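Long-range contacts in binding domain (Hc) of Paraclostridial Mosquitocidal Protein 1 (Paraclostridium bifermentans, PDB 6HOX), which forms the receptor-binding part of a clostridial neurotoxin that targets Anopheles mosquitoes, responsible for directing the toxin to host nerve cells: residues N101-D107 / G211-Q217; M118-W123 / R135-R139; K331-V337 / R366-L372. All coordinates share one frame; numbering follows the deposited sequence.

Contact 1 of 3, residues N101-D107 / G211-Q217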
loop_
_atom_site.group_PDB
_atom_site.type_symbol
_atom_site.label_atom_id
_atom_site.label_comp_id
_atom_site.label_asym_id
_atom_site.label_seq_id
_atom_site.Cartn_x
_atom_site.Cartn_y
_atom_site.Cartn_z
ATOM N N ASN A 101 -5.888 10.577 -11.033
ATOM C CA ASN A 101 -5.389 11.836 -11.549
ATOM C C ASN A 101 -6.284 12.278 -12.715
ATOM O O ASN A 101 -7.161 11.523 -13.148
ATOM C CB ASN A 101 -3.905 11.724 -11.917
ATOM C CG ASN A 101 -3.613 10.625 -12.913
ATOM O OD1 ASN A 101 -3.694 10.866 -14.111
ATOM N ND2 ASN A 101 -3.272 9.425 -12.435
ATOM N N LYS A 102 -6.047 13.506 -13.203
ATOM C CA LYS A 102 -6.851 14.127 -14.248
ATOM C C LYS A 102 -6.749 13.303 -15.544
ATOM O O LYS A 102 -7.743 13.132 -16.241
ATOM C CB LYS A 102 -6.448 15.596 -14.415
ATOM C CG LYS A 102 -6.972 16.502 -13.305
ATOM C CD LYS A 102 -6.352 17.889 -13.277
ATOM C CE LYS A 102 -6.884 18.748 -12.142
ATOM N NZ LYS A 102 -6.492 20.174 -12.295
ATOM N N ASN A 103 -5.571 12.741 -15.838
ATOM C CA ASN A 103 -5.395 11.927 -17.056
ATOM C C ASN A 103 -6.356 10.731 -17.071
ATOM O O ASN A 103 -6.755 10.310 -18.158
ATOM C CB ASN A 103 -3.968 11.416 -17.248
ATOM C CG ASN A 103 -2.955 12.532 -17.290
ATOM O OD1 ASN A 103 -2.861 13.316 -16.346
ATOM N ND2 ASN A 103 -2.187 12.603 -18.363
ATOM N N ASP A 104 -6.724 10.214 -15.886
ATOM C CA ASP A 104 -7.621 9.079 -15.749
ATOM C C ASP A 104 -9.067 9.415 -16.130
ATOM O O ASP A 104 -9.871 8.495 -16.305
ATOM C CB ASP A 104 -7.668 8.543 -14.324
ATOM C CG ASP A 104 -6.385 7.883 -13.856
ATOM O OD1 ASP A 104 -5.626 7.340 -14.717
ATOM O OD2 ASP A 104 -6.161 7.909 -12.626
ATOM N N PHE A 105 -9.417 10.705 -16.217
ATOM C CA PHE A 105 -10.820 11.109 -16.398
ATOM C C PHE A 105 -11.224 10.928 -17.868
ATOM O O PHE A 105 -12.410 10.871 -18.178
ATOM C CB PHE A 105 -11.055 12.513 -15.833
ATOM C CG PHE A 105 -11.420 12.540 -14.369
ATOM C CD1 PHE A 105 -10.466 12.306 -13.393
ATOM C CD2 PHE A 105 -12.727 12.775 -13.960
ATOM C CE1 PHE A 105 -10.803 12.322 -12.048
ATOM C CE2 PHE A 105 -13.066 12.796 -12.614
ATOM C CZ PHE A 105 -12.100 12.571 -11.659
ATOM N N ILE A 106 -10.235 10.788 -18.757
ATOM C CA ILE A 106 -10.471 10.438 -20.149
ATOM C C ILE A 106 -11.102 9.039 -20.236
ATOM O O ILE A 106 -11.669 8.700 -21.252
ATOM C CB ILE A 106 -9.184 10.523 -20.991
ATOM C CG1 ILE A 106 -9.505 10.564 -22.487
ATOM C CG2 ILE A 106 -8.233 9.379 -20.674
ATOM C CD1 ILE A 106 -8.286 10.644 -23.380
ATOM N N ASP A 107 -11.000 8.252 -19.158
ATOM C CA ASP A 107 -11.538 6.908 -19.081
ATOM C C ASP A 107 -12.706 6.854 -18.093
ATOM O O ASP A 107 -13.068 5.773 -17.622
ATOM C CB ASP A 107 -10.442 5.919 -18.670
ATOM C CG ASP A 107 -9.411 5.720 -19.754
ATOM O OD1 ASP A 107 -9.828 5.609 -20.929
ATOM O OD2 ASP A 107 -8.205 5.693 -19.421
ATOM N N GLY A 211 -7.900 -1.110 -23.429
ATOM C CA GLY A 211 -9.135 -0.320 -23.527
ATOM C C GLY A 211 -9.005 1.073 -22.925
ATOM O O GLY A 211 -9.892 1.897 -23.098
ATOM N N ASN A 212 -7.885 1.340 -22.245
ATOM C CA ASN A 212 -7.645 2.616 -21.572
ATOM C C ASN A 212 -7.144 3.656 -22.594
ATOM O O ASN A 212 -6.204 3.394 -23.336
ATOM C CB ASN A 212 -6.669 2.445 -20.405
ATOM C CG ASN A 212 -5.338 1.861 -20.816
ATOM O OD1 ASN A 212 -5.282 0.785 -21.413
ATOM N ND2 ASN A 212 -4.263 2.574 -20.511
ATOM N N ARG A 213 -7.790 4.830 -22.640
ATOM C CA ARG A 213 -7.322 5.925 -23.506
ATOM C C ARG A 213 -6.197 6.702 -22.809
ATOM O O ARG A 213 -5.377 7.336 -23.485
ATOM C CB ARG A 213 -8.484 6.832 -23.906
ATOM C CG ARG A 213 -9.390 6.230 -24.969
ATOM C CD ARG A 213 -10.625 7.081 -25.173
ATOM N NE ARG A 213 -11.780 6.286 -25.569
ATOM C CZ ARG A 213 -12.421 5.442 -24.764
ATOM N NH1 ARG A 213 -11.987 5.247 -23.529
ATOM N NH2 ARG A 213 -13.478 4.785 -25.204
ATOM N N ASN A 214 -6.145 6.637 -21.473
ATOM C CA ASN A 214 -5.040 7.245 -20.692
ATOM C C ASN A 214 -3.800 6.358 -20.810
ATOM O O ASN A 214 -3.652 5.395 -20.056
ATOM C CB ASN A 214 -5.397 7.454 -19.213
ATOM C CG ASN A 214 -4.216 7.927 -18.392
ATOM O OD1 ASN A 214 -3.200 8.321 -18.948
ATOM N ND2 ASN A 214 -4.313 7.855 -17.071
ATOM N N LYS A 215 -2.886 6.724 -21.713
ATOM C CA LYS A 215 -1.739 5.897 -22.048
ATOM C C LYS A 215 -0.565 6.161 -21.105
ATOM O O LYS A 215 0.491 5.581 -21.270
ATOM C CB LYS A 215 -1.322 6.149 -23.498
ATOM C CG LYS A 215 -2.392 5.811 -24.532
ATOM C CD LYS A 215 -2.970 4.423 -24.429
ATOM C CE LYS A 215 -3.680 3.986 -25.694
ATOM N NZ LYS A 215 -4.476 2.760 -25.465
ATOM N N ASN A 216 -0.741 7.065 -20.145
ATOM C CA ASN A 216 0.217 7.231 -19.073
ATOM C C ASN A 216 -0.033 6.177 -17.983
ATOM O O ASN A 216 0.791 6.001 -17.119
ATOM C CB ASN A 216 0.177 8.659 -18.535
ATOM C CG ASN A 216 0.600 9.667 -19.584
ATOM O OD1 ASN A 216 1.683 9.556 -20.152
ATOM N ND2 ASN A 216 -0.256 10.628 -19.879
ATOM N N GLN A 217 -1.172 5.472 -18.036
ATOM C CA GLN A 217 -1.488 4.468 -17.023
ATOM C C GLN A 217 -0.461 3.335 -17.070
ATOM O O GLN A 217 0.018 2.918 -18.147
ATOM C CB GLN A 217 -2.900 3.914 -17.213
ATOM C CG GLN A 217 -3.387 3.018 -16.083
ATOM C CD GLN A 217 -3.436 3.690 -14.730
ATOM O OE1 GLN A 217 -2.434 4.209 -14.233
ATOM N NE2 GLN A 217 -4.583 3.607 -14.081
HETATM O O HOH W 1 -3.032 6.871 -14.024
HETATM O O HOH W 2 -1.642 8.961 -15.571
HETATM O O HOH W 3 -5.213 5.471 -11.673
#

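Contact 2 of 3, residues M118-W123 / R135-R139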
loop_
_atom_site.group_PDB
_atom_site.type_symbol
_atom_site.label_atom_id
_atom_site.label_comp_id
_atom_site.label_asym_id
_atom_site.label_seq_id
_atom_site.Cartn_x
_atom_site.Cartn_y
_atom_site.Cartn_z
ATOM N N MET A 118 -11.364 -13.864 -21.163
ATOM C CA MET A 118 -12.704 -13.734 -21.699
ATOM C C MET A 118 -12.646 -13.849 -23.226
ATOM O O MET A 118 -11.940 -13.088 -23.887
ATOM C CB MET A 118 -13.286 -12.369 -21.339
ATOM C CG MET A 118 -14.729 -12.199 -21.743
ATOM S SD MET A 118 -15.811 -13.140 -20.674
ATOM C CE MET A 118 -15.875 -12.039 -19.253
ATOM N N ASP A 119 -13.360 -14.826 -23.785
ATOM C CA ASP A 119 -13.605 -14.834 -25.237
ATOM C C ASP A 119 -15.113 -14.625 -25.422
ATOM O O ASP A 119 -15.592 -13.481 -25.245
ATOM C CB ASP A 119 -12.914 -16.020 -25.927
ATOM C CG ASP A 119 -13.202 -17.407 -25.380
ATOM O OD1 ASP A 119 -12.246 -18.225 -25.310
ATOM O OD2 ASP A 119 -14.401 -17.695 -25.113
ATOM N N ASN A 120 -15.857 -15.687 -25.755
ATOM C CA ASN A 120 -17.311 -15.611 -25.743
ATOM C C ASN A 120 -17.784 -15.727 -24.296
ATOM O O ASN A 120 -18.853 -15.226 -23.926
ATOM C CB ASN A 120 -17.966 -16.712 -26.586
ATOM C CG ASN A 120 -19.479 -16.663 -26.543
ATOM O OD1 ASN A 120 -20.126 -17.532 -25.957
ATOM N ND2 ASN A 120 -20.055 -15.647 -27.142
ATOM N N GLN A 121 -17.003 -16.458 -23.494
ATOM C CA GLN A 121 -17.282 -16.615 -22.074
ATOM C C GLN A 121 -15.958 -16.589 -21.315
ATOM O O GLN A 121 -14.893 -16.592 -21.950
ATOM C CB GLN A 121 -18.025 -17.930 -21.835
ATOM C CG GLN A 121 -17.176 -19.170 -22.099
ATOM C CD GLN A 121 -17.667 -19.971 -23.277
ATOM O OE1 GLN A 121 -18.482 -19.512 -24.078
ATOM N NE2 GLN A 121 -17.198 -21.202 -23.358
ATOM N N GLY A 122 -16.043 -16.588 -19.979
ATOM C CA GLY A 122 -14.867 -16.639 -19.105
ATOM C C GLY A 122 -14.927 -15.591 -18.012
ATOM O O GLY A 122 -16.034 -15.271 -17.499
ATOM N N TRP A 123 -13.747 -15.056 -17.660
ATOM C CA TRP A 123 -13.625 -14.064 -16.607
ATOM C C TRP A 123 -12.627 -12.972 -17.011
ATOM O O TRP A 123 -11.785 -13.161 -17.913
ATOM C CB TRP A 123 -13.244 -14.731 -15.276
ATOM C CG TRP A 123 -11.944 -15.469 -15.295
ATOM C CD1 TRP A 123 -11.772 -16.811 -15.461
ATOM C CD2 TRP A 123 -10.626 -14.914 -15.125
ATOM N NE1 TRP A 123 -10.440 -17.124 -15.443
ATOM C CE2 TRP A 123 -9.712 -15.986 -15.221
ATOM C CE3 TRP A 123 -10.126 -13.626 -14.921
ATOM C CZ2 TRP A 123 -8.331 -15.808 -15.117
ATOM C CZ3 TRP A 123 -8.761 -13.452 -14.810
ATOM C CH2 TRP A 123 -7.880 -14.528 -14.908
ATOM N N ARG A 135 -15.491 -9.851 -13.295
ATOM C CA ARG A 135 -16.656 -10.257 -14.057
ATOM C C ARG A 135 -16.475 -11.690 -14.562
ATOM O O ARG A 135 -15.377 -12.063 -15.025
ATOM C CB ARG A 135 -16.921 -9.300 -15.221
ATOM C CG ARG A 135 -18.032 -9.802 -16.140
ATOM C CD ARG A 135 -18.477 -8.838 -17.220
ATOM N NE ARG A 135 -18.960 -7.598 -16.622
ATOM C CZ ARG A 135 -18.283 -6.455 -16.628
ATOM N NH1 ARG A 135 -17.290 -6.288 -17.487
ATOM N NH2 ARG A 135 -18.600 -5.494 -15.773
ATOM N N MET A 136 -17.563 -12.466 -14.442
ATOM C CA MET A 136 -17.734 -13.793 -15.016
ATOM C C MET A 136 -18.886 -13.756 -16.034
ATOM O O MET A 136 -19.920 -13.115 -15.793
ATOM C CB MET A 136 -18.060 -14.813 -13.920
ATOM C CG MET A 136 -16.871 -15.101 -13.012
ATOM S SD MET A 136 -17.272 -16.133 -11.593
ATOM C CE MET A 136 -18.414 -15.046 -10.772
ATOM N N LYS A 137 -18.686 -14.416 -17.181
ATOM C CA LYS A 137 -19.738 -14.598 -18.176
ATOM C C LYS A 137 -19.717 -16.052 -18.652
ATOM O O LYS A 137 -18.682 -16.567 -19.031
ATOM C CB LYS A 137 -19.562 -13.623 -19.339
ATOM C CG LYS A 137 -20.689 -13.647 -20.361
ATOM C CD LYS A 137 -20.262 -13.302 -21.762
ATOM C CE LYS A 137 -20.202 -11.824 -22.054
ATOM N NZ LYS A 137 -20.039 -11.613 -23.511
ATOM N N ASP A 138 -20.873 -16.717 -18.606
ATOM C CA ASP A 138 -20.942 -18.121 -18.971
ATOM C C ASP A 138 -21.354 -18.230 -20.449
ATOM O O ASP A 138 -21.549 -17.234 -21.142
ATOM C CB ASP A 138 -21.816 -18.896 -17.974
ATOM C CG ASP A 138 -23.302 -18.735 -18.167
ATOM O OD1 ASP A 138 -23.691 -18.026 -19.132
ATOM O OD2 ASP A 138 -24.060 -19.322 -17.339
ATOM N N ARG A 139 -21.464 -19.461 -20.926
ATOM C CA ARG A 139 -21.659 -19.751 -22.328
ATOM C C ARG A 139 -23.085 -19.425 -22.791
ATOM O O ARG A 139 -23.342 -19.496 -23.995
ATOM C CB ARG A 139 -21.323 -21.221 -22.604
ATOM C CG ARG A 139 -22.233 -22.219 -21.906
ATOM C CD ARG A 139 -21.485 -23.478 -21.495
ATOM N NE ARG A 139 -22.342 -24.413 -20.776
ATOM C CZ ARG A 139 -23.224 -25.225 -21.358
ATOM N NH1 ARG A 139 -23.377 -25.204 -22.670
ATOM N NH2 ARG A 139 -23.954 -26.050 -20.628
HETATM O O HOH W 4 -17.504 -11.565 -24.836
HETATM O O HOH W 5 -21.506 -16.015 -23.594
#

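Contact 3 of 3, residues K331-V337 / R366-L372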
loop_
_atom_site.group_PDB
_atom_site.type_symbol
_atom_site.label_atom_id
_atom_site.label_comp_id
_atom_site.label_asym_id
_atom_site.label_seq_id
_atom_site.Cartn_x
_atom_site.Cartn_y
_atom_site.Cartn_z
ATOM N N LYS A 331 11.164 -3.393 13.200
ATOM C CA LYS A 331 10.447 -3.205 14.431
ATOM C C LYS A 331 11.416 -3.298 15.615
ATOM O O LYS A 331 12.126 -4.270 15.724
ATOM C CB LYS A 331 9.389 -4.315 14.491
ATOM C CG LYS A 331 8.444 -4.258 15.665
ATOM C CD LYS A 331 7.693 -5.550 15.904
ATOM C CE LYS A 331 6.907 -6.041 14.716
ATOM N NZ LYS A 331 6.014 -7.155 15.110
ATOM N N ASN A 332 11.447 -2.243 16.439
ATOM C CA ASN A 332 12.226 -2.089 17.665
ATOM C C ASN A 332 13.662 -1.616 17.421
ATOM O O ASN A 332 14.444 -1.557 18.371
ATOM C CB ASN A 332 12.243 -3.337 18.547
ATOM C CG ASN A 332 10.862 -3.772 18.981
ATOM O OD1 ASN A 332 10.620 -4.967 19.125
ATOM N ND2 ASN A 332 9.958 -2.822 19.183
ATOM N N ASP A 333 13.995 -1.198 16.201
ATOM C CA ASP A 333 15.323 -0.634 15.932
ATOM C C ASP A 333 15.434 0.736 16.602
ATOM O O ASP A 333 14.476 1.496 16.591
ATOM C CB ASP A 333 15.587 -0.451 14.438
ATOM C CG ASP A 333 15.939 -1.732 13.699
ATOM O OD1 ASP A 333 16.093 -2.781 14.370
ATOM O OD2 ASP A 333 16.073 -1.658 12.451
ATOM N N VAL A 334 16.616 1.025 17.163
ATOM C CA VAL A 334 16.927 2.324 17.688
ATOM C C VAL A 334 17.546 3.135 16.553
ATOM O O VAL A 334 18.465 2.685 15.874
ATOM C CB VAL A 334 17.848 2.259 18.923
ATOM C CG1 VAL A 334 18.372 3.642 19.304
ATOM C CG2 VAL A 334 17.116 1.642 20.104
ATOM N N ALA A 335 16.992 4.318 16.317
ATOM C CA ALA A 335 17.365 5.082 15.144
ATOM C C ALA A 335 17.054 6.563 15.383
ATOM O O ALA A 335 16.241 6.917 16.233
ATOM C CB ALA A 335 16.641 4.528 13.933
ATOM N N ASP A 336 17.747 7.426 14.649
ATOM C CA ASP A 336 17.491 8.834 14.716
ATOM C C ASP A 336 16.773 9.259 13.448
ATOM O O ASP A 336 16.938 8.649 12.399
ATOM C CB ASP A 336 18.781 9.611 14.951
ATOM C CG ASP A 336 19.269 9.406 16.374
ATOM O OD1 ASP A 336 18.443 9.568 17.332
ATOM O OD2 ASP A 336 20.434 9.048 16.517
ATOM N N VAL A 337 15.960 10.300 13.594
ATOM C CA VAL A 337 15.333 10.971 12.469
ATOM C C VAL A 337 16.086 12.281 12.228
ATOM O O VAL A 337 15.978 13.229 13.028
ATOM C CB VAL A 337 13.838 11.205 12.735
ATOM C CG1 VAL A 337 13.160 11.872 11.556
ATOM C CG2 VAL A 337 13.135 9.904 13.115
ATOM N N ARG A 366 22.068 14.576 20.564
ATOM C CA ARG A 366 21.248 13.411 20.893
ATOM C C ARG A 366 20.966 13.402 22.399
ATOM O O ARG A 366 21.894 13.426 23.204
ATOM C CB ARG A 366 22.006 12.152 20.459
ATOM C CG ARG A 366 21.164 10.897 20.297
ATOM C CD ARG A 366 21.892 9.889 19.427
ATOM N NE ARG A 366 21.090 8.693 19.228
ATOM C CZ ARG A 366 20.972 7.691 20.099
ATOM N NH1 ARG A 366 21.699 7.667 21.210
ATOM N NH2 ARG A 366 20.118 6.711 19.857
ATOM N N ASN A 367 19.680 13.391 22.756
ATOM C CA ASN A 367 19.213 13.451 24.128
ATOM C C ASN A 367 18.105 12.405 24.333
ATOM O O ASN A 367 16.920 12.719 24.256
ATOM C CB ASN A 367 18.699 14.845 24.490
ATOM C CG ASN A 367 18.217 14.917 25.920
ATOM O OD1 ASN A 367 18.641 14.116 26.745
ATOM N ND2 ASN A 367 17.351 15.863 26.230
ATOM N N GLY A 368 18.519 11.170 24.619
ATOM C CA GLY A 368 17.629 10.037 24.733
ATOM C C GLY A 368 17.697 9.194 23.476
ATOM O O GLY A 368 18.564 9.428 22.633
ATOM N N ASP A 369 16.792 8.209 23.371
ATOM C CA ASP A 369 16.758 7.280 22.253
ATOM C C ASP A 369 15.352 7.293 21.648
ATOM O O ASP A 369 14.379 7.490 22.356
ATOM C CB ASP A 369 17.157 5.867 22.686
ATOM C CG ASP A 369 18.558 5.800 23.272
ATOM O OD1 ASP A 369 18.702 6.059 24.478
ATOM O OD2 ASP A 369 19.497 5.535 22.506
ATOM N N LEU A 370 15.309 7.147 20.321
ATOM C CA LEU A 370 14.114 6.895 19.544
ATOM C C LEU A 370 14.145 5.434 19.117
ATOM O O LEU A 370 15.181 4.938 18.680
ATOM C CB LEU A 370 14.082 7.791 18.304
ATOM C CG LEU A 370 13.318 9.097 18.444
ATOM C CD1 LEU A 370 13.816 9.859 19.650
ATOM C CD2 LEU A 370 13.432 9.926 17.168
ATOM N N LYS A 371 12.983 4.788 19.223
ATOM C CA LYS A 371 12.769 3.447 18.748
ATOM C C LYS A 371 11.545 3.457 17.825
ATOM O O LYS A 371 10.501 3.983 18.186
ATOM C CB LYS A 371 12.583 2.517 19.948
ATOM C CG LYS A 371 12.737 1.036 19.644
ATOM C CD LYS A 371 12.599 0.164 20.869
ATOM C CE LYS A 371 13.877 0.119 21.682
ATOM N NZ LYS A 371 14.214 -1.272 22.067
ATOM N N LEU A 372 11.701 2.906 16.620
ATOM C CA LEU A 372 10.581 2.721 15.725
ATOM C C LEU A 372 9.975 1.344 16.010
ATOM O O LEU A 372 10.654 0.310 15.929
ATOM C CB LEU A 372 11.038 2.872 14.267
ATOM C CG LEU A 372 11.090 4.314 13.744
ATOM C CD1 LEU A 372 12.148 5.124 14.463
ATOM C CD2 LEU A 372 11.346 4.365 12.244
HETATM O O HOH W 6 17.625 7.162 18.738
#

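Contact 1 of 3, residues N101-D107 / G211-Q217
In the lectin-like N-terminal half of this binding domain, the short 3-10 helix 102-106 packs against the loop of residues 211-217, which leads into strand 218-227, and the carboxylate of Asp-107 clasps that loop by its backbone. Two consecutive amides are held, one by each oxygen: Arg-213 N reaches the syn lone pair of Asp-107 OD1 at 2.8 Å, nearly straight at 164°, while Asn-214 N donates to Asp-107 OD2 at 3.1 Å from somewhat outside the carboxylate plane. This pair of bonds fixes the rotation of the carboxylate. Arg-213 adds a weak, long salt bridge, its NH1 lying 3.4 Å from Asp-107 OD1, with that oxygen at the edge of the guanidinium.

Beside this clasp, Ile-106 lays CG2 against Asn-214 CB at 3.7 Å and CD1 against Arg-213 CB. The extended first torsion of Asn-214, CG opposite the backbone N (chi1 173°), carries its amide toward the 3-10 helix. There ND2 lies 2.7 Å from Asp-104 OD1 in a bent, weak bond (129°), the carboxylate and amide planes well out of parallel. The other end of the same amide serves its own loop: OD1 accepts from Asn-216 N in an Asx turn. Gln-217, whose NE2 bonds to Tyr-112, approaches the 3-10 helix through water: one molecule lies within hydrogen-bonding distance of its OE1 and of Asp-104 OD1, and another, 2.8 Å from Asp-104 OD2, accepts from Gln-217 NE2 at 3.1 Å.

Contact 2 of 3, residues M118-W123 / R135-R139
Lys-137, Gln-121 and Met-118 bury the most surface here, and Lys-137 is central to the contact. Its backbone pairs with Gly-122 through two nearly straight bonds, Gly-122 N to Lys-137 O and Lys-137 N to Gly-122 O, both 2.8 Å long. With no CB on Gly-122, the Met-118 backbone can lie close on that face; its side chain crosses Lys-137 at about a right angle, with SD 4.0 Å from Lys-137 CB. The lysine CG stands anti to the backbone N (chi1 -174°) and CD comes 3.2 Å from Asn-120 O; the bend beyond it (chi3 -84°) directs NZ to a water that also binds Asp-119 O.

Gln-121 packs beside the residues that follow Lys-137. Its CB rests on Lys-137 O, and its side chain runs alongside that of Arg-139, pointing the same way; NE2 is bonded to Asp-200 O. A second water lies within hydrogen-bonding distance of Asn-120 O and Asp-138 O. On the other face, Trp-123 CB meets Met-136 CG at 4.3 Å, and the indole turns away to Phe-83, edge-to-face. The alternation of hydrogen-bonded and non-hydrogen-bonded pairs is that of antiparallel strands, here 122-128 and 131-137, joined directly as a beta hairpin of the lectin-like jelly roll.

Contact 3 of 3, residues K331-V337 / R366-L372
A single water at the meeting of Asp-336, Arg-366 and Leu-370 is gripped by four groups. It accepts from Arg-366 NH2 and Leu-370 N, both 2.8 Å away, and lies in hydrogen-bonding range, 2.9 Å, of Ala-335 O and of Asp-336 OD1. It sits between Leu-370 N and Ala-335 O, in place of a direct backbone bond.

The same arginine is fixed by charge. Its CG is anti to the backbone N (chi1 -161°) and the chain stays extended as far as NE, which carries the guanidinium across to strand 333-339. NE meets the syn lone pair of Asp-336 OD2 at 2.8 Å, with the acceptor close to the guanidinium plane and the two flat groups turned 72° apart. NH2 makes a second salt bridge to Asp-369 OD2 from above that carboxylate's plane, so the arginine sits between two acids and probably offsets their mutual repulsion. Gly-368 O lies over one guanidinium face, and Val-334 CG1 touches the edge at NH2.

Farther along, the backbones bond directly, though irregularly at the Leu-372 end: Ala-335 N to Leu-370 O at 3.0 Å, Leu-372 N to Asp-333 O, and Asn-332 N to Leu-372 O at 2.7 Å. Val-334 and Lys-371 form a non-hydrogen-bonded pair; Lys-371 lays its aliphatic stem along Asn-332 O, with CE 3.9 Å from Val-334 CG2.

Inward, Val-337 CG2 meets Leu-370 CD2. In this trefoil-type C-terminal half, strand 369-373 is flanked on its far side by strand 384-388, where Leu-370 and Leu-372 both touch Ile-385. Strand 333-339 also pairs with 316-320 and 345-348; Ala-335 and Leu-372 both touch Ile-319 of the former, and Leu-370 rests on Leu-347 of the latter.

In the fold
The three contacts sample both halves of a two-part receptor-binding domain. Contacts 1 and 2 lie in the lectin-like N-terminal half, their centres about 25 Å apart and their nearest atoms about 12 Å; along the chain, the hairpin of contact 2 is nested within the long loop closed by contact 1. Contact 3 comes later, in the trefoil-type C-terminal half, on the opposite side of the chain's centre, with its centre about 43 Å from that of contact 1 and 54 Å from that of contact 2. None touches another, and contact 1 joins loops whereas contacts 2 and 3 pair strands.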